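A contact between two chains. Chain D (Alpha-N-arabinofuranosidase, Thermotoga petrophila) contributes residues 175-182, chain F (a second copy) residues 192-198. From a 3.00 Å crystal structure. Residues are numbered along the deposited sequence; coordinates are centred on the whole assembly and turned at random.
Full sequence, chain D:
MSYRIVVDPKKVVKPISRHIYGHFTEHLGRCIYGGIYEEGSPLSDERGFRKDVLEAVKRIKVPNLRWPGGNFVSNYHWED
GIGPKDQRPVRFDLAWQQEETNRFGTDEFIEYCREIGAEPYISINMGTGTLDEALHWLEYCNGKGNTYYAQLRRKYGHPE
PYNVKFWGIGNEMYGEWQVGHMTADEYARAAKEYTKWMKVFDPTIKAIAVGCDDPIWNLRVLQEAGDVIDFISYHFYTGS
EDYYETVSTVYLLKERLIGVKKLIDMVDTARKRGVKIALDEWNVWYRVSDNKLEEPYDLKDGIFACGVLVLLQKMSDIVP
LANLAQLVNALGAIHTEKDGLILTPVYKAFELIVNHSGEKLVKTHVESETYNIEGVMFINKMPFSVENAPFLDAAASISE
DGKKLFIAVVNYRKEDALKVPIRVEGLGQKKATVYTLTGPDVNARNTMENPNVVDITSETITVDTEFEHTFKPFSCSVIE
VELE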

# COMPACT_ATOMS: atom_id res chain seq x y z
N GLY D 175 3.44 20.16 -7.76
CA GLY D 175 4.38 20.96 -6.97
C GLY D 175 3.94 21.19 -5.54
O GLY D 175 2.76 21.43 -5.29
N GLU D 176 4.88 21.11 -4.60
CA GLU D 176 4.58 21.41 -3.20
C GLU D 176 4.07 22.82 -2.99
O GLU D 176 3.30 23.06 -2.06
CB GLU D 176 5.80 21.17 -2.32
CG GLU D 176 5.90 19.73 -1.80
CD GLU D 176 7.03 19.53 -0.79
OE1 GLU D 176 7.60 20.53 -0.31
OE2 GLU D 176 7.33 18.36 -0.48
N TRP D 177 4.47 23.74 -3.87
CA TRP D 177 4.14 25.17 -3.79
C TRP D 177 2.70 25.50 -4.17
O TRP D 177 2.23 26.62 -3.91
CB TRP D 177 5.07 25.99 -4.70
CG TRP D 177 4.93 25.60 -6.14
CD1 TRP D 177 4.01 26.06 -7.02
CD2 TRP D 177 5.72 24.64 -6.84
NE1 TRP D 177 4.17 25.45 -8.24
CE2 TRP D 177 5.22 24.57 -8.15
CE3 TRP D 177 6.80 23.83 -6.48
CZ2 TRP D 177 5.77 23.73 -9.13
CZ3 TRP D 177 7.35 22.99 -7.44
CH2 TRP D 177 6.83 22.95 -8.76
N GLN D 178 2.03 24.55 -4.82
CA GLN D 178 0.63 24.70 -5.23
C GLN D 178 -0.36 24.47 -4.09
O GLN D 178 -0.28 23.48 -3.39
CB GLN D 178 0.33 23.72 -6.34
CG GLN D 178 -0.88 24.11 -7.14
CD GLN D 178 -0.58 25.28 -8.06
OE1 GLN D 178 0.57 25.49 -8.48
NE2 GLN D 178 -1.61 26.06 -8.38
N VAL D 179 -1.31 25.38 -3.90
CA VAL D 179 -2.35 25.15 -2.89
C VAL D 179 -3.21 23.93 -3.27
O VAL D 179 -3.78 23.87 -4.35
CB VAL D 179 -3.18 26.44 -2.52
CG1 VAL D 179 -3.13 27.45 -3.63
CG2 VAL D 179 -4.62 26.12 -2.17
N GLY D 180 -3.25 22.97 -2.37
CA GLY D 180 -3.97 21.74 -2.60
C GLY D 180 -3.21 20.71 -3.41
O GLY D 180 -3.80 19.83 -4.01
N HIS D 181 -1.88 20.78 -3.40
CA HIS D 181 -1.10 19.93 -4.28
C HIS D 181 -1.43 18.44 -4.07
O HIS D 181 -1.95 18.07 -3.02
CB HIS D 181 0.40 20.25 -4.14
CG HIS D 181 1.10 19.45 -3.09
ND1 HIS D 181 1.08 19.78 -1.76
CD2 HIS D 181 1.88 18.34 -3.20
CE1 HIS D 181 1.80 18.91 -1.08
NE2 HIS D 181 2.30 18.03 -1.93
N MET D 182 -1.14 17.60 -5.07
CA MET D 182 -1.66 16.23 -5.11
C MET D 182 -0.62 15.20 -5.50
O MET D 182 0.25 15.49 -6.33
CB MET D 182 -2.78 16.11 -6.15
CG MET D 182 -4.16 16.55 -5.72
SD MET D 182 -5.30 16.21 -7.07
CE MET D 182 -6.87 16.67 -6.30
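Chain F (192-198) KEYTKWM

Chain F meets chain D as one helical segment, residues 192-198, whose side chains Glu F193, Lys F196 and Trp F197 point toward a loop made of two successive turns: type I from Gly D175 to Gln D178, then type II from Gln D178 to His D181. The register places Trp F197 by Val D179 (CA to CA, 7.8 Å) and Glu F193 by Gly D180 (CA to CA, 7.5 Å).

The turns leave backbone groups free for the helix to use. Gly D180 N donates to Glu F193 OE1 at 2.7 Å; glycine suits this corner, since at phi 83° a CB would jam against the preceding carbonyl. Lys F196, long enough to reach past its own helix, donates from NZ to Glu D176 O at 2.9 Å, and its charge also faces Glu F193 in a long salt bridge (NZ to OE2, 3.6 Å).

A water links several polar groups of both chains. Gln D178 O (2.6 Å from the water oxygen) and Glu F193 OE2 (2.7 Å) are both placed to accept from it, though with a further acceptor elsewhere in the structure its two protons cannot serve all of them at once. It accepts from Lys F196 NZ (2.8 Å) and Trp F197 NE1 (3.3 Å), and lies 3.2 Å from His D181 ND1.

The broad indole of Trp F197 lies against Trp D177 to Gly D180: Val D179 CB lies 3.9 Å from Trp F197 CZ2 and 4.2 Å from the centroid of its six-membered ring, an off-centre CH-pi contact, while Trp D177 O approaches the ring edge at CH2 (3.2 Å).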

# COMPACT_ATOMS: atom_id res chain seq x y z
N LYS F 192 0.34 19.87 7.70
CA LYS F 192 1.27 20.62 6.86
C LYS F 192 0.57 21.68 6.00
O LYS F 192 1.00 22.85 5.96
CB LYS F 192 2.05 19.65 5.98
CG LYS F 192 2.94 20.30 4.94
CD LYS F 192 4.22 20.78 5.56
CE LYS F 192 5.31 20.97 4.53
NZ LYS F 192 6.65 21.11 5.20
N GLU F 193 -0.51 21.28 5.33
CA GLU F 193 -1.20 22.14 4.39
C GLU F 193 -1.76 23.40 5.05
O GLU F 193 -1.45 24.49 4.60
CB GLU F 193 -2.32 21.37 3.68
CG GLU F 193 -2.92 22.07 2.45
CD GLU F 193 -2.04 22.01 1.20
OE1 GLU F 193 -2.58 22.25 0.10
OE2 GLU F 193 -0.82 21.74 1.30
N TYR F 194 -2.56 23.23 6.11
CA TYR F 194 -3.09 24.38 6.87
C TYR F 194 -1.98 25.26 7.42
O TYR F 194 -1.93 26.44 7.12
CB TYR F 194 -3.98 23.95 8.03
CG TYR F 194 -5.33 23.39 7.66
CD1 TYR F 194 -6.49 24.16 7.80
CD2 TYR F 194 -5.47 22.08 7.19
CE1 TYR F 194 -7.75 23.62 7.47
CE2 TYR F 194 -6.72 21.54 6.86
CZ TYR F 194 -7.85 22.32 7.01
OH TYR F 194 -9.07 21.80 6.69
N THR F 195 -1.09 24.69 8.21
CA THR F 195 -0.01 25.47 8.81
C THR F 195 0.68 26.37 7.80
O THR F 195 0.72 27.59 7.95
CB THR F 195 1.06 24.55 9.41
OG1 THR F 195 0.44 23.67 10.34
CG2 THR F 195 2.14 25.37 10.10
N LYS F 196 1.22 25.74 6.75
CA LYS F 196 2.01 26.42 5.74
C LYS F 196 1.25 27.55 5.04
O LYS F 196 1.79 28.65 4.85
CB LYS F 196 2.60 25.35 4.81
CG LYS F 196 2.50 25.55 3.32
CD LYS F 196 2.27 24.19 2.69
CE LYS F 196 3.09 24.02 1.45
NZ LYS F 196 2.59 22.83 0.76
N TRP F 197 -0.03 27.30 4.72
CA TRP F 197 -0.86 28.35 4.12
C TRP F 197 -1.27 29.49 5.07
O TRP F 197 -1.21 30.67 4.69
CB TRP F 197 -2.02 27.76 3.29
CG TRP F 197 -1.50 26.99 2.09
CD1 TRP F 197 -1.67 25.66 1.83
CD2 TRP F 197 -0.67 27.49 1.03
NE1 TRP F 197 -1.01 25.31 0.68
CE2 TRP F 197 -0.40 26.42 0.17
CE3 TRP F 197 -0.15 28.75 0.73
CZ2 TRP F 197 0.37 26.57 -0.99
CZ3 TRP F 197 0.62 28.90 -0.41
CH2 TRP F 197 0.87 27.82 -1.25
N MET F 198 -1.66 29.15 6.31
CA MET F 198 -1.95 30.16 7.34
C MET F 198 -0.75 31.09 7.50
O MET F 198 -0.90 32.33 7.50
CB MET F 198 -2.26 29.52 8.70
CG MET F 198 -3.15 28.28 8.66
SD MET F 198 -4.68 28.28 9.64
CE MET F 198 -4.21 29.12 11.16
O HOH W 1 0.29 22.78 -0.92